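Local coordinates for protein Xaa-Pro dipeptidase (Lactobacillus brevis, PDB 3I7M) that is the N-terminal domain of a probable manganese-dependent metallopeptidase of the M24B family, thought to split Xaa-Pro dipeptides, at residues A18-S24 / L44-P50. Sequence-based numbering, arbitrary orientation.
Sequences ASMTYLS and LALVVFP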
ATOM      1  N   ALA A  18      -7.344 -10.950  -5.170  1.00 13.21           N
ATOM      2  CA  ALA A  18      -7.241  -9.935  -4.127  1.00 12.42           C
ATOM      3  C   ALA A  18      -7.895  -8.643  -4.596  1.00 12.30           C
ATOM      4  O   ALA A  18      -7.692  -8.188  -5.744  1.00 13.48           O
ATOM      5  CB  ALA A  18      -5.787  -9.649  -3.805  1.00 14.61           C
ATOM      6  N   SER A  19      -8.616  -7.989  -3.703  1.00 11.24           N
ATOM      7  CA  SER A  19      -9.127  -6.694  -3.973  1.00 11.48           C
ATOM      8  C   SER A  19      -8.063  -5.616  -4.091  1.00 11.74           C
ATOM      9  O   SER A  19      -8.255  -4.581  -4.771  1.00 12.27           O
ATOM     10  CB  SER A  19     -10.101  -6.240  -2.890  1.00 12.78           C
ATOM     11  OG  SER A  19     -11.242  -7.116  -2.801  1.00 13.67           O
HETATM   12  N   MSE A  20      -6.995  -5.821  -3.339  1.00 10.02           N
HETATM   13  CA  MSE A  20      -5.880  -4.868  -3.356  1.00 10.56           C
HETATM   14  C   MSE A  20      -4.724  -5.529  -2.657  1.00  9.00           C
HETATM   15  O   MSE A  20      -4.871  -6.493  -1.908  1.00 10.43           O
HETATM   16  CB  MSE A  20      -6.179  -3.548  -2.731  1.00 12.94           C
HETATM   17  CG  MSE A  20      -6.497  -3.696  -1.278  1.00 14.23           C
HETATM   18 SE   MSE A  20      -7.133  -2.043  -0.516  0.60 19.54          SE
HETATM   19  CE  MSE A  20      -7.030  -2.473   1.253  1.00 19.09           C
ATOM     20  N   THR A  21      -3.540  -4.982  -2.937  1.00  8.98           N
ATOM     21  CA  THR A  21      -2.299  -5.301  -2.243  1.00  8.88           C
ATOM     22  C   THR A  21      -1.823  -4.049  -1.525  1.00  9.16           C
ATOM     23  O   THR A  21      -1.711  -2.994  -2.177  1.00  9.82           O
ATOM     24  CB  THR A  21      -1.314  -5.804  -3.240  1.00  9.81           C
ATOM     25  OG1 THR A  21      -1.744  -7.110  -3.673  1.00 10.28           O
ATOM     26  CG2 THR A  21       0.057  -5.946  -2.637  1.00 11.42           C
ATOM     27  N   TYR A  22      -1.496  -4.185  -0.241  1.00  8.60           N
ATOM     28  CA  TYR A  22      -1.021  -3.059   0.588  1.00  8.45           C
ATOM     29  C   TYR A  22       0.428  -3.317   0.867  1.00  7.30           C
ATOM     30  O   TYR A  22       0.752  -4.262   1.624  1.00  8.40           O
ATOM     31  CB  TYR A  22      -1.870  -3.016   1.853  1.00  7.91           C
ATOM     32  CG  TYR A  22      -1.449  -1.907   2.790  1.00  8.07           C
ATOM     33  CD1 TYR A  22      -2.052  -0.662   2.699  1.00 10.38           C
ATOM     34  CD2 TYR A  22      -0.598  -2.143   3.824  1.00  8.16           C
ATOM     35  CE1 TYR A  22      -1.644   0.363   3.541  1.00  9.81           C
ATOM     36  CE2 TYR A  22      -0.185  -1.091   4.697  1.00  8.67           C
ATOM     37  CZ  TYR A  22      -0.773   0.110   4.534  1.00  7.96           C
ATOM     38  OH  TYR A  22      -0.353   1.162   5.367  1.00 12.57           O
ATOM     39  N   LEU A  23       1.343  -2.538   0.277  1.00  8.64           N
ATOM     40  CA  LEU A  23       2.810  -2.676   0.458  1.00  8.23           C
ATOM     41  C   LEU A  23       3.270  -1.653   1.495  1.00  8.00           C
ATOM     42  O   LEU A  23       2.912  -0.447   1.387  1.00 10.03           O
ATOM     43  CB  LEU A  23       3.484  -2.437  -0.856  1.00  9.61           C
ATOM     44  CG  LEU A  23       3.125  -3.455  -1.933  1.00  8.71           C
ATOM     45  CD1 LEU A  23       3.861  -3.033  -3.215  1.00 12.16           C
ATOM     46  CD2 LEU A  23       3.385  -4.902  -1.565  1.00  8.93           C
ATOM     47  N   SER A  24       3.978  -2.165   2.489  1.00  7.37           N
ATOM     48  CA  SER A  24       4.457  -1.364   3.637  1.00  8.50           C
ATOM     49  C   SER A  24       5.945  -1.454   3.864  1.00  8.73           C
ATOM     50  O   SER A  24       6.456  -0.714   4.744  1.00  9.55           O
ATOM     51  CB  SER A  24       3.712  -1.846   4.895  1.00  9.29           C
ATOM     52  OG  SER A  24       3.915  -3.254   5.092  1.00  8.62           O
ATOM     53  N   LEU A  44       3.711   4.963   5.677  1.00  9.63           N
ATOM     54  CA  LEU A  44       4.080   5.047   4.263  1.00  8.65           C
ATOM     55  C   LEU A  44       3.620   3.757   3.598  1.00  8.96           C
ATOM     56  O   LEU A  44       3.958   2.664   4.110  1.00 12.56           O
ATOM     57  CB  LEU A  44       5.566   5.186   4.118  1.00  9.75           C
ATOM     58  CG  LEU A  44       6.158   5.058   2.715  1.00 10.87           C
ATOM     59  CD1 LEU A  44       5.777   6.262   1.820  1.00 11.95           C
ATOM     60  CD2 LEU A  44       7.670   4.877   2.747  1.00 14.15           C
ATOM     61  N   ALA A  45       2.825   3.873   2.553  1.00  7.47           N
ATOM     62  CA  ALA A  45       2.295   2.665   1.903  1.00  8.22           C
ATOM     63  C   ALA A  45       2.176   2.872   0.435  1.00  9.11           C
ATOM     64  O   ALA A  45       2.030   4.002  -0.054  1.00 10.26           O
ATOM     65  CB  ALA A  45       0.879   2.372   2.499  1.00 11.88           C
ATOM     66  N   LEU A  46       2.189   1.767  -0.285  1.00  9.45           N
ATOM     67  CA  LEU A  46       1.952   1.746  -1.726  1.00  9.89           C
ATOM     68  C   LEU A  46       0.838   0.730  -1.976  1.00  8.80           C
ATOM     69  O   LEU A  46       0.984  -0.434  -1.595  1.00  9.94           O
ATOM     70  CB  LEU A  46       3.226   1.431  -2.492  1.00 10.37           C
ATOM     71  CG  LEU A  46       3.231   1.729  -3.986  1.00 12.87           C
ATOM     72  CD1 LEU A  46       4.685   1.754  -4.496  1.00 17.16           C
ATOM     73  CD2 LEU A  46       2.403   0.689  -4.669  1.00 14.82           C
ATOM     74  N   VAL A  47      -0.291   1.175  -2.495  1.00 10.14           N
ATOM     75  CA  VAL A  47      -1.490   0.358  -2.662  1.00  9.56           C
ATOM     76  C   VAL A  47      -1.681   0.051  -4.114  1.00 10.78           C
ATOM     77  O   VAL A  47      -1.680   0.937  -4.951  1.00 11.27           O
ATOM     78  CB  VAL A  47      -2.718   1.044  -2.115  1.00  9.28           C
ATOM     79  CG1 VAL A  47      -3.990   0.206  -2.356  1.00 13.18           C
ATOM     80  CG2 VAL A  47      -2.450   1.365  -0.619  1.00 12.21           C
ATOM     81  N   VAL A  48      -1.792  -1.231  -4.408  1.00 10.30           N
ATOM     82  CA  VAL A  48      -1.874  -1.713  -5.780  1.00 10.85           C
ATOM     83  C   VAL A  48      -3.226  -2.472  -5.948  1.00 10.86           C
ATOM     84  O   VAL A  48      -3.696  -3.198  -5.064  1.00 11.06           O
ATOM     85  CB  VAL A  48      -0.750  -2.711  -6.092  1.00 11.36           C
ATOM     86  CG1 VAL A  48      -0.820  -3.333  -7.559  1.00 13.09           C
ATOM     87  CG2 VAL A  48       0.633  -2.088  -5.858  1.00 13.87           C
ATOM     88  N   PHE A  49      -3.893  -2.231  -7.093  1.00 10.77           N
ATOM     89  CA  PHE A  49      -5.167  -2.851  -7.394  1.00 11.30           C
ATOM     90  C   PHE A  49      -5.008  -3.754  -8.577  1.00 12.86           C
ATOM     91  O   PHE A  49      -4.099  -3.583  -9.390  1.00 13.88           O
ATOM     92  CB  PHE A  49      -6.215  -1.760  -7.718  1.00 10.39           C
ATOM     93  CG  PHE A  49      -6.473  -0.829  -6.574  1.00 12.63           C
ATOM     94  CD1 PHE A  49      -7.317  -1.199  -5.545  1.00 12.59           C
ATOM     95  CD2 PHE A  49      -5.839   0.400  -6.497  1.00 10.77           C
ATOM     96  CE1 PHE A  49      -7.571  -0.374  -4.451  1.00 13.53           C
ATOM     97  CE2 PHE A  49      -6.074   1.267  -5.417  1.00 11.76           C
ATOM     98  CZ  PHE A  49      -6.930   0.870  -4.368  1.00 12.13           C
ATOM     99  N   PRO A  50      -5.952  -4.670  -8.713  1.00 13.70           N
ATOM    100  CA  PRO A  50      -5.820  -5.619  -9.826  1.00 14.97           C
ATOM    101  C   PRO A  50      -6.166  -5.031 -11.174  1.00 16.25           C
ATOM    102  O   PRO A  50      -5.717  -5.569 -12.227  1.00 19.27           O
ATOM    103  CB  PRO A  50      -6.826  -6.689  -9.490  1.00 14.00           C
ATOM    104  CG  PRO A  50      -7.815  -6.105  -8.558  1.00 12.39           C
ATOM    105  CD  PRO A  50      -6.980  -5.054  -7.758  1.00 13.86           C
TER
HETATM  106  O   HOH W   1       2.161   1.043   5.779  1.00 14.38           O
HETATM  107  O   HOH W   2       6.635   1.837   4.682  1.00 20.40           O
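Leu23 and Val48, the residues that bury most surface here, lie on the same face of two antiparallel strands, 20-23 and 45-48. Each belongs to a hydrogen-bonded pair, Leu23 with Leu46 and Val48 with Thr21. Leu23 N reaches Leu46 O at 2.8 Å, and Thr21 N donates to Val48 O almost straight, at 171°; both bonds are returned by the partner's own N-H. Leu23 leans diagonally along the sheet, bringing CD1 to 4.3 Å from Val48 CG2, and helices 5-15 and 26-33 cover this face.

Met20, here selenomethionine, Tyr22 and Val47 occupy the other face. Met20 lays its CB 3.8 Å from Phe49 CD1, while its SE makes an oblique Met-aromatic contact with that ring. Tyr22 holds CG anti to the backbone N (chi1 179°), which carries the ring past Val47 CG2 and on to Ala45, where CE1 lies 3.4 Å from Ala45 CB. Beyond it, Tyr22 OH hydrogen-bonds a water that donates to Leu44 O. A leucine in place of Tyr22 would probably leave Ala45 CB less covered and that water without its hydroxyl partner.

These are central strands of the mixed sheet in the creatinase/prolidase N-terminal domain, flanked by 101-104 and 55-59. Paired backbone bonds fix the register, apolar side chains pack both faces, and at the Ser24 and Leu44 end two waters link the strands through Leu44 O, one from Tyr22 OH and one from Ser24 O.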